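Local coordinates for cytochrome c-552/4 domain-containing protein (Ignicoccus hospitalis KIN4/I, PDB 4QO5) that binds eight covalently attached c-type hemes in a membrane-associated assembly and probably carries electrons along them, at residues Leu291-Asn294 with Glu299-Ala302. Residues are numbered along the deposited sequence; the frame is centred on the assembly and turned at random.
Sequences LLVN and EVIA. With HEC (heme c), chain F.
Leu292 pairs with both Ile301 and Ala302, a classic beta bulge in the short antiparallel hairpin of strands 292-293 and 300-302. Leu292 O takes two N-H groups, Ile301 N at 2.7 Å and Ala302 N at 3.2 Å, and both approach from the same face of its carbonyl plane. The shorter bond is the more bent, 143° at the hydrogen. The bonds on either side of this forked acceptor are straighter: Leu292 N gives to Ala302 O and Asn294 N to Glu299 O, each donor lying in the carbonyl plane.

From the bulge, the side chain of Ile301 leans over the partner strand: Ile301 CB sits over the doubly gripped oxygen and packs 3.9 Å from Leu292 CB. CG1, anti to the carbonyl carbon (chi1 -67°), runs along the opposite strand, and Ile301 CD1 ends over the backbone of Asn294, 3.8 Å from Asn294 N. The bulge thus puts an extra side chain against the partner strand.

Val293 and Val300 share one face of the hairpin, while Leu292 and Ala302 share the other, which is covered by Ile406 of helix 393-407. Toward the turn, Asn294 OD1 accepts from Val296 N and Thr297 N, and Asn294 ND2 reaches Ser29 O of the second subunit. That amide nitrogen also donates to a water that in turn donates to Glu299 OE1. At the other end the side chain of Leu291 crosses that of Val300 at about a right angle, Leu291 CD1 lying 4.1 Å from Val300 CG1. Leu291 belongs to a heme c binding site; Arg230, Ser290 and Arg304 also hydrogen-bond this heme, and the hairpin adds a backbone N-H to a propionate: Leu291 N to heme c O1D, 3.0 Å.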
ATOM      1  N   LEU A 291      20.224  15.628 -12.660  1.00 21.14           N
ATOM      2  CA  LEU A 291      21.600  16.111 -12.682  1.00 19.89           C
ATOM      3  C   LEU A 291      22.182  15.899 -11.285  1.00 21.74           C
ATOM      4  O   LEU A 291      21.626  16.375 -10.296  1.00 22.26           O
ATOM      5  CB  LEU A 291      21.630  17.596 -13.018  1.00 23.47           C
ATOM      6  CG  LEU A 291      22.937  18.358 -12.792  1.00 26.01           C
ATOM      7  CD1 LEU A 291      24.095  17.775 -13.637  1.00 23.58           C
ATOM      8  CD2 LEU A 291      22.730  19.841 -13.120  1.00 26.68           C
ATOM      9  N   LEU A 292      23.281  15.162 -11.203  1.00 19.83           N
ATOM     10  CA  LEU A 292      23.944  14.899  -9.923  1.00 22.23           C
ATOM     11  C   LEU A 292      25.375  15.420  -9.980  1.00 21.18           C
ATOM     12  O   LEU A 292      26.109  15.131 -10.927  1.00 23.10           O
ATOM     13  CB  LEU A 292      23.956  13.403  -9.618  1.00 21.62           C
ATOM     14  CG  LEU A 292      22.605  12.693  -9.441  1.00 22.88           C
ATOM     15  CD1 LEU A 292      22.862  11.230  -9.062  1.00 18.79           C
ATOM     16  CD2 LEU A 292      21.640  13.374  -8.420  1.00 21.17           C
ATOM     17  N   VAL A 293      25.756  16.213  -8.982  1.00 21.67           N
ATOM     18  CA  VAL A 293      27.079  16.832  -8.950  1.00 23.09           C
ATOM     19  C   VAL A 293      27.771  16.547  -7.614  1.00 19.25           C
ATOM     20  O   VAL A 293      27.143  16.630  -6.544  1.00 20.72           O
ATOM     21  CB  VAL A 293      26.981  18.363  -9.178  1.00 28.84           C
ATOM     22  CG1 VAL A 293      28.356  19.012  -9.153  1.00 29.16           C
ATOM     23  CG2 VAL A 293      26.317  18.657 -10.516  1.00 30.79           C
ATOM     24  N   ASN A 294      29.058  16.202  -7.667  1.00 20.90           N
ATOM     25  CA  ASN A 294      29.807  15.953  -6.437  1.00 22.65           C
ATOM     26  C   ASN A 294      29.981  17.255  -5.645  1.00 27.17           C
ATOM     27  O   ASN A 294      30.470  18.247  -6.181  1.00 24.86           O
ATOM     28  CB  ASN A 294      31.163  15.330  -6.765  1.00 21.20           C
ATOM     29  CG  ASN A 294      31.920  14.902  -5.527  1.00 27.19           C
ATOM     30  OD1 ASN A 294      32.341  15.734  -4.721  1.00 27.36           O
ATOM     31  ND2 ASN A 294      32.111  13.600  -5.377  1.00 27.91           N
ATOM     32  N   GLU A 299      32.574  17.626  -9.811  1.00 32.32           N
ATOM     33  CA  GLU A 299      32.425  16.672 -10.910  1.00 36.83           C
ATOM     34  C   GLU A 299      30.959  16.321 -11.147  1.00 33.86           C
ATOM     35  O   GLU A 299      30.216  16.035 -10.204  1.00 27.93           O
ATOM     36  CB  GLU A 299      33.199  15.384 -10.610  1.00 45.68           C
ATOM     37  CG  GLU A 299      32.993  14.279 -11.644  1.00 52.09           C
ATOM     38  CD  GLU A 299      33.594  12.942 -11.222  1.00 65.15           C
ATOM     39  OE1 GLU A 299      33.624  12.648 -10.005  1.00 69.40           O
ATOM     40  OE2 GLU A 299      34.036  12.181 -12.110  1.00 66.67           O
ATOM     41  N   VAL A 300      30.543  16.323 -12.407  1.00 26.72           N
ATOM     42  CA  VAL A 300      29.214  15.836 -12.745  1.00 25.56           C
ATOM     43  C   VAL A 300      29.190  14.318 -12.620  1.00 30.16           C
ATOM     44  O   VAL A 300      29.936  13.616 -13.294  1.00 30.34           O
ATOM     45  CB  VAL A 300      28.789  16.262 -14.164  1.00 27.86           C
ATOM     46  CG1 VAL A 300      27.451  15.619 -14.545  1.00 29.79           C
ATOM     47  CG2 VAL A 300      28.684  17.770 -14.238  1.00 29.22           C
ATOM     48  N   ILE A 301      28.349  13.816 -11.726  1.00 23.26           N
ATOM     49  CA  ILE A 301      28.187  12.384 -11.526  1.00 22.82           C
ATOM     50  C   ILE A 301      27.238  11.798 -12.563  1.00 26.07           C
ATOM     51  O   ILE A 301      27.443  10.692 -13.072  1.00 25.89           O
ATOM     52  CB  ILE A 301      27.649  12.111 -10.103  1.00 22.47           C
ATOM     53  CG1 ILE A 301      28.702  12.499  -9.058  1.00 26.60           C
ATOM     54  CG2 ILE A 301      27.206  10.647  -9.944  1.00 24.59           C
ATOM     55  CD1 ILE A 301      28.130  12.557  -7.625  1.00 24.23           C
ATOM     56  N   ALA A 302      26.187  12.546 -12.881  1.00 23.37           N
ATOM     57  CA  ALA A 302      25.243  12.113 -13.898  1.00 24.00           C
ATOM     58  C   ALA A 302      24.635  13.357 -14.514  1.00 23.98           C
ATOM     59  O   ALA A 302      24.234  14.266 -13.790  1.00 23.20           O
ATOM     60  CB  ALA A 302      24.140  11.248 -13.276  1.00 26.18           C
TER
HETATM   61 FE   HEC F 605      10.740  17.610 -16.353  1.00 18.06          FE
HETATM   62  CHA HEC F 605      12.983  18.952 -14.082  1.00 16.32           C
HETATM   63  CHB HEC F 605      10.677  20.523 -18.102  1.00 20.36           C
HETATM   64  CHC HEC F 605       8.543  16.215 -18.648  1.00 13.32           C
HETATM   65  CHD HEC F 605      10.791  14.665 -14.659  1.00 18.78           C
HETATM   66  NA  HEC F 605      11.627  19.346 -16.080  1.00 13.60           N
HETATM   67  C1A HEC F 605      12.568  19.721 -15.148  1.00 18.48           C
HETATM   68  C2A HEC F 605      13.014  21.057 -15.428  1.00 14.99           C
HETATM   69  C3A HEC F 605      12.392  21.464 -16.533  1.00 16.57           C
HETATM   70  C4A HEC F 605      11.509  20.409 -16.994  1.00 17.62           C
HETATM   71  CMA HEC F 605      12.564  22.829 -17.212  1.00 17.00           C
HETATM   72  CAA HEC F 605      14.042  21.861 -14.605  1.00 17.79           C
HETATM   73  CBA HEC F 605      15.448  21.284 -14.826  1.00 18.50           C
HETATM   74  CGA HEC F 605      15.883  21.576 -16.242  1.00 22.29           C
HETATM   75  O1A HEC F 605      16.207  22.753 -16.539  1.00 23.15           O
HETATM   76  O2A HEC F 605      15.903  20.634 -17.068  1.00 20.47           O
HETATM   77  NB  HEC F 605       9.791  18.274 -17.976  1.00 15.40           N
HETATM   78  C1B HEC F 605       9.963  19.472 -18.626  1.00 19.37           C
HETATM   79  C2B HEC F 605       9.248  19.410 -19.888  1.00 19.52           C
HETATM   80  C3B HEC F 605       8.751  18.158 -19.982  1.00 19.40           C
HETATM   81  C4B HEC F 605       9.033  17.470 -18.792  1.00 15.77           C
HETATM   82  CMB HEC F 605       9.296  20.539 -20.948  1.00 19.73           C
HETATM   83  CAB HEC F 605       8.021  17.241 -20.988  1.00 26.45           C
HETATM   84  CBB HEC F 605       8.623  17.412 -22.429  1.00 18.46           C
HETATM   85  NC  HEC F 605       9.866  15.877 -16.676  1.00 13.17           N
HETATM   86  C1C HEC F 605       8.940  15.439 -17.586  1.00 17.63           C
HETATM   87  C2C HEC F 605       8.296  14.233 -17.125  1.00 17.79           C
HETATM   88  C3C HEC F 605       9.165  13.775 -16.210  1.00 16.64           C
HETATM   89  C4C HEC F 605       9.997  14.831 -15.768  1.00 20.60           C
HETATM   90  CMC HEC F 605       7.476  13.361 -18.111  1.00 25.73           C
HETATM   91  CAC HEC F 605       9.318  12.482 -15.412  1.00 25.36           C
HETATM   92  CBC HEC F 605       9.150  11.171 -16.235  1.00 27.77           C
HETATM   93  ND  HEC F 605      11.703  16.919 -14.644  1.00 16.36           N
HETATM   94  C1D HEC F 605      11.599  15.635 -14.146  1.00 18.04           C
HETATM   95  C2D HEC F 605      12.479  15.481 -13.029  1.00 17.17           C
HETATM   96  C3D HEC F 605      13.139  16.834 -12.836  1.00 14.05           C
HETATM   97  C4D HEC F 605      12.620  17.652 -13.910  1.00 15.27           C
HETATM   98  CMD HEC F 605      12.672  14.215 -12.166  1.00 16.11           C
HETATM   99  CAD HEC F 605      14.216  17.226 -11.813  1.00 18.59           C
HETATM  100  CBD HEC F 605      15.518  16.963 -12.587  1.00 20.19           C
HETATM  101  CGD HEC F 605      16.748  16.948 -11.724  1.00 21.67           C
HETATM  102  O1D HEC F 605      17.835  17.336 -12.235  1.00 23.00           O
HETATM  103  O2D HEC F 605      16.665  16.540 -10.540  1.00 20.60           O
HETATM  104  O   HOH W   1      32.029  11.715  -7.581  1.00 38.75           O